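Local atomic coordinates of glycoside hydrolase family protein (PDB entry 6Q2F), a protein that probably hydrolyses alpha-L-rhamnosides as a glycoside hydrolase and carries a bound sodium ion. Residues 137-142 with 563-568; 388-393 with 590-595; 471-476 with 573-578. All blocks are in the same frame, centred on the assembly; numbering follows the deposited sequence.

Contact 1 is buried, contact 2 partly buried, and contact 3 lies at the surface. Contacts 1 and 3 both use helix 543-575 and sit side by side, their centres about 9 Å apart: V472 packs on the backbone of E564, and Y475 reaches back to T139 and G140. Contact 2 is about 18 Å from contact 1, centre to centre, and joins two loops, although M591 and L592 also rest on helix 543-575. The chemistry follows the setting. Inside, a single hydroxyl-imidazole hydrogen bond is made beside a glutamate; between the loops selenium and methyl groups meet peptide and leucine; outside, two helices share a two-pronged salt bridge.

Contact 1 (137-142 with 563-568); sequences SETGGP and SEHYGT
T139 and H565 approach from opposite directions and meet at NE2 of the imidazole, which lies 2.9 Å from T139 OG1 in a hydrogen bond that either residue could donate. CG of H565 stands anti to the backbone N (chi1 -175°), which carries the ring away from helix 543-575 and presents its NE2 edge to the loop. The T139 hydroxyl also bonds K466, while the methyl CG2 packs 3.6 Å from H565 NE2. E138 comes to the same ring obliquely, its carboxylate plane turned 56° from the imidazole. OE1 lies near the ring plane, 3.5 Å from H565 CE1, so this too is an edge approach. The same oxygen is 3.6 Å from Y566 OH, where the two side chains cross at about a right angle, their flat groups 63° apart. Y566 in turn backs the histidine: H565 ND1 sits over the centre of the phenol ring, 3.2 Å above its plane. With NE2 bonded to T139 and ND1 set over the Y566 ring, the rotation of H565 is probably restricted. An alanine here is likely to cost T139 its imidazole partner and open a gap between E138 and the face of Y566. The loop itself is held by E463, which bonds the backbone N atoms of E138 and T139, and a cis peptide precedes E138. All this lies near the C-terminal end of barrel strand 497-502, where E138 and Y566 both touch T502, and the E138 side chain is about 8 Å from the sodium ion: the sodium-binding end of a (beta/alpha)8 barrel.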
ATOM      1  N   SER A 137       1.963   2.373  14.062  1.00 24.27           N
ATOM      2  CA  SER A 137       1.169   3.354  13.342  1.00 28.61           C
ATOM      3  C   SER A 137       0.065   3.980  14.200  1.00 32.79           C
ATOM      4  O   SER A 137      -0.367   3.385  15.112  1.00 31.24           O
ATOM      5  CB  SER A 137       0.592   2.764  12.073  1.00 25.60           C
ATOM      6  OG  SER A 137      -0.585   2.091  12.311  1.00 29.80           O
ATOM      7  N   GLU A 138      -0.383   5.188  13.907  1.00 30.76           N
ATOM      8  CA  GLU A 138       0.101   6.033  12.844  1.00 23.55           C
ATOM      9  C   GLU A 138       0.827   7.195  13.494  1.00 25.31           C
ATOM     10  O   GLU A 138       2.013   7.246  13.485  1.00 27.59           O
ATOM     11  CB  GLU A 138      -1.053   6.547  12.015  1.00 31.87           C
ATOM     12  CG  GLU A 138      -0.667   7.550  10.946  1.00 31.40           C
ATOM     13  CD  GLU A 138       0.177   6.951   9.852  1.00 31.03           C
ATOM     14  OE1 GLU A 138       0.884   7.676   9.193  1.00 30.65           O
ATOM     15  OE2 GLU A 138       0.141   5.746   9.684  1.00 31.17           O
ATOM     16  N   THR A 139       0.078   8.115  14.069  1.00 25.66           N
ATOM     17  CA  THR A 139       0.597   9.262  14.782  1.00 23.04           C
ATOM     18  C   THR A 139      -0.373   9.531  15.902  1.00 31.68           C
ATOM     19  O   THR A 139      -1.270  10.304  15.790  1.00 30.10           O
ATOM     20  CB  THR A 139       0.800  10.510  13.902  1.00 28.13           C
ATOM     21  OG1 THR A 139      -0.297  10.684  13.033  1.00 24.43           O
ATOM     22  CG2 THR A 139       2.032  10.413  13.108  1.00 20.43           C
ATOM     23  N   GLY A 140      -0.158   8.845  16.998  1.00 24.13           N
ATOM     24  CA  GLY A 140      -1.056   8.890  18.131  1.00 27.00           C
ATOM     25  C   GLY A 140      -0.320   8.476  19.391  1.00 30.25           C
ATOM     26  O   GLY A 140       0.664   7.723  19.353  1.00 29.09           O
ATOM     27  N   GLY A 141      -0.812   8.991  20.516  1.00 24.76           N
ATOM     28  CA  GLY A 141      -0.275   8.667  21.814  1.00 22.06           C
ATOM     29  C   GLY A 141      -0.990   9.469  22.881  1.00 27.26           C
ATOM     30  O   GLY A 141      -1.759  10.387  22.582  1.00 29.18           O
ATOM     31  N   PRO A 142      -0.769   9.132  24.158  1.00 30.49           N
ATOM     32  CA  PRO A 142      -1.534   9.800  25.222  1.00 32.32           C
ATOM     33  C   PRO A 142      -1.216  11.275  25.374  1.00 30.14           C
ATOM     34  O   PRO A 142      -1.915  11.954  26.126  1.00 31.92           O
ATOM     35  CB  PRO A 142      -1.156   9.023  26.497  1.00 27.46           C
ATOM     36  CG  PRO A 142       0.113   8.355  26.173  1.00 32.38           C
ATOM     37  CD  PRO A 142       0.112   8.082  24.677  1.00 29.52           C
ATOM     38  N   SER A 563      -1.326  17.789   3.160  1.00 23.12           N
ATOM     39  CA  SER A 563      -0.540  18.942   3.589  1.00 21.27           C
ATOM     40  C   SER A 563      -0.400  19.026   5.104  1.00 27.74           C
ATOM     41  O   SER A 563       0.702  19.258   5.610  1.00 29.97           O
ATOM     42  CB  SER A 563      -1.154  20.244   3.051  1.00 21.33           C
ATOM     43  OG  SER A 563      -2.388  20.517   3.687  1.00 27.51           O
ATOM     44  N   GLU A 564      -1.498  18.840   5.834  1.00 28.07           N
ATOM     45  CA  GLU A 564      -1.470  19.098   7.271  1.00 24.77           C
ATOM     46  C   GLU A 564      -0.883  17.923   8.054  1.00 24.40           C
ATOM     47  O   GLU A 564      -0.215  18.130   9.064  1.00 28.23           O
ATOM     48  CB  GLU A 564      -2.874  19.442   7.791  1.00 26.80           C
ATOM     49  CG  GLU A 564      -3.523  20.664   7.094  1.00 27.08           C
ATOM     50  CD  GLU A 564      -2.559  21.844   6.942  1.00 29.73           C
ATOM     51  OE1 GLU A 564      -2.369  22.575   7.938  1.00 32.44           O
ATOM     52  OE2 GLU A 564      -1.975  22.017   5.841  1.00 32.00           O
ATOM     53  N   HIS A 565      -1.083  16.701   7.597  1.00 17.23           N
ATOM     54  CA  HIS A 565      -0.408  15.554   8.226  1.00 23.83           C
ATOM     55  C   HIS A 565       0.953  15.300   7.585  1.00 23.06           C
ATOM     56  O   HIS A 565       1.994  15.544   8.198  1.00 23.36           O
ATOM     57  CB  HIS A 565      -1.304  14.316   8.196  1.00 22.87           C
ATOM     58  CG  HIS A 565      -0.722  13.134   8.919  1.00 28.17           C
ATOM     59  ND1 HIS A 565      -0.375  11.962   8.274  1.00 27.36           N
ATOM     60  CD2 HIS A 565      -0.440  12.939  10.234  1.00 26.82           C
ATOM     61  CE1 HIS A 565       0.080  11.092   9.165  1.00 27.06           C
ATOM     62  NE2 HIS A 565       0.055  11.661  10.363  1.00 27.62           N
ATOM     63  N   TYR A 566       0.960  14.833   6.339  1.00 23.64           N
ATOM     64  CA  TYR A 566       2.215  14.353   5.756  1.00 25.27           C
ATOM     65  C   TYR A 566       3.191  15.488   5.438  1.00 20.32           C
ATOM     66  O   TYR A 566       4.398  15.338   5.649  1.00 23.31           O
ATOM     67  CB  TYR A 566       1.915  13.481   4.534  1.00 18.52           C
ATOM     68  CG  TYR A 566       1.240  12.176   4.920  1.00 19.22           C
ATOM     69  CD1 TYR A 566       1.971  11.120   5.459  1.00 19.51           C
ATOM     70  CD2 TYR A 566      -0.131  12.013   4.783  1.00 20.16           C
ATOM     71  CE1 TYR A 566       1.352   9.922   5.824  1.00 22.27           C
ATOM     72  CE2 TYR A 566      -0.740  10.831   5.143  1.00 22.88           C
ATOM     73  CZ  TYR A 566       0.004   9.780   5.660  1.00 20.96           C
ATOM     74  OH  TYR A 566      -0.609   8.623   6.016  1.00 27.20           O
ATOM     75  N   GLY A 567       2.694  16.646   5.002  1.00 25.36           N
ATOM     76  CA  GLY A 567       3.575  17.802   4.868  1.00 18.64           C
ATOM     77  C   GLY A 567       4.198  18.220   6.197  1.00 23.33           C
ATOM     78  O   GLY A 567       5.406  18.445   6.298  1.00 27.24           O
ATOM     79  N   THR A 568       3.376  18.294   7.248  1.00 25.01           N
ATOM     80  CA  THR A 568       3.879  18.677   8.571  1.00 22.97           C
ATOM     81  C   THR A 568       4.862  17.642   9.112  1.00 26.26           C
ATOM     82  O   THR A 568       5.894  17.994   9.699  1.00 26.46           O
ATOM     83  CB  THR A 568       2.708  18.849   9.532  1.00 25.16           C
ATOM     84  OG1 THR A 568       1.727  19.691   8.925  1.00 26.30           O
ATOM     85  CG2 THR A 568       3.166  19.467  10.837  1.00 22.12           C
TER

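Contact 2 (388-393 with 590-595); sequences FVMSRD and PMLGDD
Selenomethionine M390 reaches across to the loop residues P590, M591 and L592, and its side chain carries the whole contact. The apolar part is its meeting with L592. The two side chains cross obliquely: the selenium lies 3.6 Å from L592 CD2, and the terminal methyl CE goes on to L592 CG at 3.7 Å, so the leucine branch point is touched by the end of the chain and one methyl by the atom before it. M390 manages this by bending twice, at chi2 (-55°) and again at chi3, which folds the end of the chain along the opposite loop.

The second kind of contact is side chain against backbone. The same selenium rests on the peptide link between M591 and L592, 3.6 Å from M591 C and 3.6 Å from L592 N. Nearer its root, M390 CG packs 3.9 Å from M591 CA and 4.0 Å from P590 O. M591 offers only its main chain because its own side chain starts away from M390 and packs on L561 of helix 543-575. L592 touches L557 and R554 of that helix, so it is held between the helix and M390.

Polar bonding across the two segments is absent; hydrogen bonds and charges are spent on other parts of the fold. S391 OG bonds T384, D595 takes the backbone N atoms of L744 and T745, and D594 bonds Y738 and N766.

Loop 590-595 follows barrel strand 579-582, beyond the sodium ligands E583 and E586, and P590 is about 10 Å from the metal. The contact thus packs the segment leading to strand 413-414 against a loop near the metal site of the (beta/alpha)8 barrel.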
ATOM      1  N   PHE A 388     -18.223   9.630   6.329  1.00 27.21           N
ATOM      2  CA  PHE A 388     -18.332   8.775   7.501  1.00 35.29           C
ATOM      3  C   PHE A 388     -17.956   7.333   7.189  1.00 41.97           C
ATOM      4  O   PHE A 388     -17.622   6.586   8.110  1.00 38.53           O
ATOM      5  CB  PHE A 388     -19.749   8.817   8.068  1.00 26.25           C
ATOM      6  CG  PHE A 388     -20.098  10.118   8.733  1.00 33.88           C
ATOM      7  CD1 PHE A 388     -19.544  10.451   9.960  1.00 29.96           C
ATOM      8  CD2 PHE A 388     -20.983  10.998   8.141  1.00 32.62           C
ATOM      9  CE1 PHE A 388     -19.857  11.643  10.572  1.00 29.06           C
ATOM     10  CE2 PHE A 388     -21.305  12.195   8.750  1.00 34.09           C
ATOM     11  CZ  PHE A 388     -20.742  12.514   9.972  1.00 34.89           C
ATOM     12  N   VAL A 389     -18.007   6.934   5.918  1.00 41.35           N
ATOM     13  CA  VAL A 389     -17.631   5.588   5.492  1.00 34.60           C
ATOM     14  C   VAL A 389     -17.249   5.672   4.024  1.00 35.70           C
ATOM     15  O   VAL A 389     -17.828   6.454   3.266  1.00 33.57           O
ATOM     16  CB  VAL A 389     -18.782   4.576   5.721  1.00 34.52           C
ATOM     17  CG1 VAL A 389     -20.052   5.036   4.994  1.00 28.83           C
ATOM     18  CG2 VAL A 389     -18.358   3.184   5.248  1.00 31.71           C
HETATM   19  N   MSE A 390     -16.277   4.857   3.623  1.00 31.45           N
HETATM   20  CA  MSE A 390     -15.704   4.962   2.293  1.00 38.37           C
HETATM   21  C   MSE A 390     -16.570   4.335   1.212  1.00 43.02           C
HETATM   22  O   MSE A 390     -17.271   3.356   1.453  1.00 42.66           O
HETATM   23  CB  MSE A 390     -14.309   4.319   2.267  1.00 30.19           C
HETATM   24  CG  MSE A 390     -13.255   5.151   2.991  1.00 25.09           C
HETATM   25 SE   MSE A 390     -13.160   6.954   2.297  0.82 30.05          SE
HETATM   26  CE  MSE A 390     -14.302   7.882   3.606  1.00 30.97           C
ATOM     27  N   SER A 391     -16.535   4.916   0.017  1.00 36.41           N
ATOM     28  CA  SER A 391     -16.997   4.234  -1.179  1.00 32.10           C
ATOM     29  C   SER A 391     -15.793   4.063  -2.088  1.00 34.48           C
ATOM     30  O   SER A 391     -14.873   4.886  -2.079  1.00 35.06           O
ATOM     31  CB  SER A 391     -18.134   4.996  -1.886  1.00 28.06           C
ATOM     32  OG  SER A 391     -19.253   5.138  -1.033  1.00 32.39           O
ATOM     33  N   ARG A 392     -15.772   2.983  -2.816  1.00 33.07           N
ATOM     34  CA  ARG A 392     -14.697   2.715  -3.697  1.00 34.90           C
ATOM     35  C   ARG A 392     -14.627   3.705  -4.838  1.00 36.67           C
ATOM     36  O   ARG A 392     -13.589   4.119  -5.242  1.00 41.63           O
ATOM     37  CB  ARG A 392     -14.812   1.296  -4.192  1.00 44.81           C
ATOM     38  CG  ARG A 392     -13.771   0.947  -5.209  1.00 65.56           C
ATOM     39  CD  ARG A 392     -13.961  -0.447  -5.754  1.00 79.81           C
ATOM     40  NE  ARG A 392     -12.665  -1.099  -5.885  1.00 89.11           N
ATOM     41  CZ  ARG A 392     -11.712  -1.086  -4.951  1.00 83.04           C
ATOM     42  NH1 ARG A 392     -11.869  -0.429  -3.820  1.00 83.20           N
ATOM     43  NH2 ARG A 392     -10.596  -1.718  -5.172  1.00 73.96           N
ATOM     44  N   ASP A 393     -15.771   4.072  -5.349  1.00 37.81           N
ATOM     45  CA  ASP A 393     -15.910   4.951  -6.506  1.00 37.69           C
ATOM     46  C   ASP A 393     -17.103   5.849  -6.235  1.00 35.25           C
ATOM     47  O   ASP A 393     -18.250   5.413  -6.352  1.00 34.77           O
ATOM     48  CB  ASP A 393     -16.107   4.145  -7.794  1.00 36.98           C
ATOM     49  CG  ASP A 393     -16.321   5.032  -9.014  1.00 46.49           C
ATOM     50  OD1 ASP A 393     -16.137   6.266  -8.913  1.00 42.50           O
ATOM     51  OD2 ASP A 393     -16.649   4.487 -10.084  1.00 47.08           O
ATOM     52  N   PRO A 590      -8.765   2.758   2.609  1.00 30.92           N
ATOM     53  CA  PRO A 590      -9.130   2.767   4.033  1.00 28.70           C
ATOM     54  C   PRO A 590      -9.645   4.118   4.510  1.00 32.64           C
ATOM     55  O   PRO A 590     -10.368   4.168   5.510  1.00 30.12           O
ATOM     56  CB  PRO A 590      -7.817   2.396   4.731  1.00 27.36           C
ATOM     57  CG  PRO A 590      -6.778   2.892   3.805  1.00 26.47           C
ATOM     58  CD  PRO A 590      -7.313   2.692   2.415  1.00 26.74           C
HETATM   59  N   MSE A 591      -9.288   5.206   3.829  1.00 31.02           N
HETATM   60  CA  MSE A 591      -9.786   6.541   4.169  1.00 29.54           C
HETATM   61  C   MSE A 591      -9.638   7.449   2.952  1.00 34.47           C
HETATM   62  O   MSE A 591      -9.075   7.030   1.938  1.00 28.25           O
HETATM   63  CB  MSE A 591      -9.022   7.134   5.339  1.00 24.10           C
HETATM   64  CG  MSE A 591      -7.578   7.441   4.984  1.00 30.59           C
HETATM   65 SE   MSE A 591      -6.487   8.209   6.396  1.00 39.31          SE
HETATM   66  CE  MSE A 591      -7.423   9.886   6.740  1.00 33.83           C
ATOM     67  N   LEU A 592     -10.140   8.682   3.057  1.00 32.33           N
ATOM     68  CA  LEU A 592      -9.941   9.666   2.004  1.00 29.46           C
ATOM     69  C   LEU A 592      -8.470  10.030   1.911  1.00 28.58           C
ATOM     70  O   LEU A 592      -7.716   9.965   2.888  1.00 29.70           O
ATOM     71  CB  LEU A 592     -10.767  10.929   2.261  1.00 28.35           C
ATOM     72  CG  LEU A 592     -12.272  10.678   2.205  1.00 32.70           C
ATOM     73  CD1 LEU A 592     -13.054  11.930   2.626  1.00 28.47           C
ATOM     74  CD2 LEU A 592     -12.654  10.225   0.767  1.00 29.07           C
ATOM     75  N   GLY A 593      -8.069  10.425   0.720  1.00 25.11           N
ATOM     76  CA  GLY A 593      -6.698  10.823   0.472  1.00 24.75           C
ATOM     77  C   GLY A 593      -6.213  10.282  -0.855  1.00 26.57           C
ATOM     78  O   GLY A 593      -6.714   9.287  -1.379  1.00 25.86           O
ATOM     79  N   ASP A 594      -5.220  10.958  -1.410  1.00 22.42           N
ATOM     80  CA  ASP A 594      -4.563  10.534  -2.629  1.00 24.96           C
ATOM     81  C   ASP A 594      -3.202   9.944  -2.279  1.00 25.29           C
ATOM     82  O   ASP A 594      -2.394  10.608  -1.632  1.00 29.17           O
ATOM     83  CB  ASP A 594      -4.393  11.705  -3.590  1.00 21.13           C
ATOM     84  CG  ASP A 594      -3.650  11.286  -4.842  1.00 31.67           C
ATOM     85  OD1 ASP A 594      -4.287  10.642  -5.687  1.00 26.37           O
ATOM     86  OD2 ASP A 594      -2.446  11.559  -4.942  1.00 33.30           O
ATOM     87  N   ASP A 595      -2.936   8.718  -2.738  1.00 27.81           N
ATOM     88  CA  ASP A 595      -1.727   8.041  -2.269  1.00 27.66           C
ATOM     89  C   ASP A 595      -0.450   8.484  -2.979  1.00 25.99           C
ATOM     90  O   ASP A 595       0.632   8.055  -2.570  1.00 32.09           O
ATOM     91  CB  ASP A 595      -1.878   6.502  -2.328  1.00 28.23           C
ATOM     92  CG  ASP A 595      -2.460   5.980  -3.631  1.00 35.07           C
ATOM     93  OD1 ASP A 595      -2.808   6.777  -4.529  1.00 34.54           O
ATOM     94  OD2 ASP A 595      -2.589   4.740  -3.738  1.00 30.69           O
TER

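Contact 3 (471-476 with 573-578); sequences AVREYL and AHENDL
R473 and E575 join helices 469-487 and 543-575 by a two-pronged salt bridge. Along 471-476, V472 comes first and packs on T568 of helix 543-575, one turn or so before the segment that ends that helix.

R473 follows. Its chain runs out with CG anti to the backbone N (chi1 173°) and stays extended to chi3, where it bends and swings the guanidinium round to E575. The two groups meet end-on, edge to edge, with their planes only 15° apart. NH1 donates to E575 OE1 at 2.8 Å and NH2 to E575 OE2 at 3.0 Å, the first N-H...O angle being 171°. Each oxygen takes its bond on the syn lone pair, facing its twin, with both acceptors lying in the guanidinium plane. NH1 has a second carboxylate, E477, so the arginine is shared between two acids. E575 sits at the last helical turn, where its negative charge would meet the helix's negative end, and R473 is likely to offset it.

Y475 turns elsewhere, bonding A132 O through its hydroxyl. L476 then points at helix 543-575, packing on V572 and on L500 of strand 497-502.

Just past E575, D577 takes a positive phi and the helix closes in a Schellman motif, with L578 N bonded to A573 O at 2.8 Å and D577 N to H574 O. The pair of helices 469-487 and 543-575 thus lies side by side over barrel strand 497-502, with L476 and A573 both on L500 and the salt bridge at the protein surface.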
ATOM      1  N   ALA A 471      -1.840  20.605  15.324  1.00 33.10           N
ATOM      2  CA  ALA A 471      -1.968  19.476  16.240  1.00 29.13           C
ATOM      3  C   ALA A 471      -0.965  18.383  15.876  1.00 28.13           C
ATOM      4  O   ALA A 471      -0.311  17.803  16.753  1.00 27.58           O
ATOM      5  CB  ALA A 471      -3.399  18.925  16.199  1.00 21.21           C
ATOM      6  N   VAL A 472      -0.816  18.123  14.571  1.00 23.79           N
ATOM      7  CA  VAL A 472       0.161  17.156  14.089  1.00 26.86           C
ATOM      8  C   VAL A 472       1.562  17.557  14.528  1.00 29.24           C
ATOM      9  O   VAL A 472       2.333  16.727  15.028  1.00 27.26           O
ATOM     10  CB  VAL A 472       0.058  17.015  12.559  1.00 19.78           C
ATOM     11  CG1 VAL A 472       1.227  16.182  12.046  1.00 16.89           C
ATOM     12  CG2 VAL A 472      -1.263  16.353  12.187  1.00 19.40           C
ATOM     13  N   ARG A 473       1.898  18.844  14.395  1.00 27.31           N
ATOM     14  CA  ARG A 473       3.230  19.316  14.761  1.00 28.38           C
ATOM     15  C   ARG A 473       3.492  19.152  16.248  1.00 28.54           C
ATOM     16  O   ARG A 473       4.585  18.741  16.652  1.00 28.65           O
ATOM     17  CB  ARG A 473       3.396  20.781  14.368  1.00 23.56           C
ATOM     18  CG  ARG A 473       4.696  21.414  14.855  1.00 24.12           C
ATOM     19  CD  ARG A 473       4.827  22.854  14.303  1.00 21.23           C
ATOM     20  NE  ARG A 473       5.174  22.862  12.885  1.00 21.09           N
ATOM     21  CZ  ARG A 473       6.420  22.762  12.439  1.00 22.37           C
ATOM     22  NH1 ARG A 473       7.427  22.647  13.301  1.00 21.97           N
ATOM     23  NH2 ARG A 473       6.660  22.803  11.143  1.00 24.55           N
ATOM     24  N   GLU A 474       2.507  19.502  17.080  1.00 24.29           N
ATOM     25  CA  GLU A 474       2.659  19.323  18.519  1.00 28.95           C
ATOM     26  C   GLU A 474       2.819  17.850  18.855  1.00 25.47           C
ATOM     27  O   GLU A 474       3.679  17.477  19.653  1.00 26.01           O
ATOM     28  CB  GLU A 474       1.457  19.903  19.275  1.00 23.18           C
ATOM     29  CG  GLU A 474       1.319  21.419  19.222  1.00 33.04           C
ATOM     30  CD  GLU A 474       0.066  21.911  19.963  1.00 42.48           C
ATOM     31  OE1 GLU A 474      -0.517  21.118  20.731  1.00 40.74           O
ATOM     32  OE2 GLU A 474      -0.336  23.081  19.771  1.00 47.11           O
ATOM     33  N   TYR A 475       1.991  16.997  18.252  1.00 25.79           N
ATOM     34  CA  TYR A 475       2.161  15.562  18.446  1.00 28.89           C
ATOM     35  C   TYR A 475       3.596  15.135  18.138  1.00 30.97           C
ATOM     36  O   TYR A 475       4.255  14.497  18.961  1.00 26.03           O
ATOM     37  CB  TYR A 475       1.181  14.766  17.576  1.00 26.09           C
ATOM     38  CG  TYR A 475       1.614  13.325  17.520  1.00 29.82           C
ATOM     39  CD1 TYR A 475       1.299  12.451  18.554  1.00 29.11           C
ATOM     40  CD2 TYR A 475       2.396  12.850  16.467  1.00 26.36           C
ATOM     41  CE1 TYR A 475       1.721  11.154  18.531  1.00 29.23           C
ATOM     42  CE2 TYR A 475       2.844  11.554  16.445  1.00 28.16           C
ATOM     43  CZ  TYR A 475       2.490  10.699  17.469  1.00 28.78           C
ATOM     44  OH  TYR A 475       2.927   9.404  17.438  1.00 26.06           O
ATOM     45  N   LEU A 476       4.105  15.506  16.961  1.00 30.40           N
ATOM     46  CA  LEU A 476       5.372  14.947  16.493  1.00 27.14           C
ATOM     47  C   LEU A 476       6.571  15.595  17.177  1.00 29.60           C
ATOM     48  O   LEU A 476       7.572  14.921  17.436  1.00 27.00           O
ATOM     49  CB  LEU A 476       5.477  15.070  14.956  1.00 21.75           C
ATOM     50  CG  LEU A 476       6.532  14.123  14.339  1.00 27.70           C
ATOM     51  CD1 LEU A 476       6.202  12.651  14.619  1.00 24.46           C
ATOM     52  CD2 LEU A 476       6.783  14.341  12.836  1.00 22.06           C
ATOM     53  N   ALA A 573      10.274  16.502  10.693  1.00 25.93           N
ATOM     54  CA  ALA A 573      11.423  15.613  10.551  1.00 23.79           C
ATOM     55  C   ALA A 573      12.628  16.375  10.034  1.00 26.33           C
ATOM     56  O   ALA A 573      13.732  16.267  10.581  1.00 24.15           O
ATOM     57  CB  ALA A 573      11.082  14.454   9.614  1.00 16.37           C
ATOM     58  N   HIS A 574      12.417  17.184   8.998  1.00 20.78           N
ATOM     59  CA  HIS A 574      13.517  17.926   8.397  1.00 24.05           C
ATOM     60  C   HIS A 574      14.097  18.945   9.356  1.00 28.25           C
ATOM     61  O   HIS A 574      15.319  19.123   9.409  1.00 32.71           O
ATOM     62  CB  HIS A 574      13.038  18.575   7.100  1.00 21.30           C
ATOM     63  CG  HIS A 574      12.663  17.562   6.065  1.00 23.83           C
ATOM     64  ND1 HIS A 574      11.845  17.843   4.994  1.00 28.66           N
ATOM     65  CD2 HIS A 574      12.968  16.241   5.975  1.00 18.01           C
ATOM     66  CE1 HIS A 574      11.661  16.741   4.287  1.00 29.55           C
ATOM     67  NE2 HIS A 574      12.344  15.759   4.852  1.00 25.85           N
ATOM     68  N   GLU A 575      13.242  19.611  10.128  1.00 23.79           N
ATOM     69  CA  GLU A 575      13.734  20.543  11.130  1.00 21.16           C
ATOM     70  C   GLU A 575      14.625  19.851  12.147  1.00 26.45           C
ATOM     71  O   GLU A 575      15.470  20.508  12.752  1.00 31.15           O
ATOM     72  CB  GLU A 575      12.557  21.240  11.828  1.00 27.98           C
ATOM     73  CG  GLU A 575      11.827  22.244  10.909  1.00 28.36           C
ATOM     74  CD  GLU A 575      10.377  22.459  11.316  1.00 35.73           C
ATOM     75  OE1 GLU A 575      10.045  22.185  12.494  1.00 36.55           O
ATOM     76  OE2 GLU A 575       9.573  22.853  10.455  1.00 36.91           O
ATOM     77  N   ASN A 576      14.466  18.538  12.325  1.00 26.79           N
ATOM     78  CA  ASN A 576      15.273  17.748  13.244  1.00 27.99           C
ATOM     79  C   ASN A 576      16.321  16.890  12.530  1.00 31.18           C
ATOM     80  O   ASN A 576      16.836  15.936  13.120  1.00 26.91           O
ATOM     81  CB  ASN A 576      14.371  16.872  14.109  1.00 28.72           C
ATOM     82  CG  ASN A 576      13.596  17.686  15.149  1.00 31.77           C
ATOM     83  OD1 ASN A 576      14.086  17.928  16.244  1.00 34.36           O
ATOM     84  ND2 ASN A 576      12.371  18.112  14.792  1.00 24.47           N
ATOM     85  N   ASP A 577      16.637  17.202  11.267  1.00 30.84           N
ATOM     86  CA  ASP A 577      17.661  16.485  10.491  1.00 30.45           C
ATOM     87  C   ASP A 577      17.309  15.018  10.269  1.00 30.91           C
ATOM     88  O   ASP A 577      18.196  14.181  10.124  1.00 30.53           O
ATOM     89  CB  ASP A 577      19.044  16.582  11.149  1.00 29.96           C
ATOM     90  CG  ASP A 577      19.526  18.000  11.286  1.00 37.31           C
ATOM     91  OD1 ASP A 577      19.384  18.767  10.321  1.00 37.59           O
ATOM     92  OD2 ASP A 577      20.047  18.338  12.366  1.00 50.96           O
ATOM     93  N   LEU A 578      16.023  14.706  10.250  1.00 27.87           N
ATOM     94  CA  LEU A 578      15.545  13.361   9.979  1.00 25.78           C
ATOM     95  C   LEU A 578      14.986  13.278   8.560  1.00 30.21           C
ATOM     96  O   LEU A 578      14.454  14.255   8.025  1.00 32.53           O
ATOM     97  CB  LEU A 578      14.456  12.967  10.981  1.00 27.48           C
ATOM     98  CG  LEU A 578      14.868  12.904  12.465  1.00 25.17           C
ATOM     99  CD1 LEU A 578      13.646  12.804  13.383  1.00 23.60           C
ATOM    100  CD2 LEU A 578      15.768  11.687  12.695  1.00 19.75           C
TER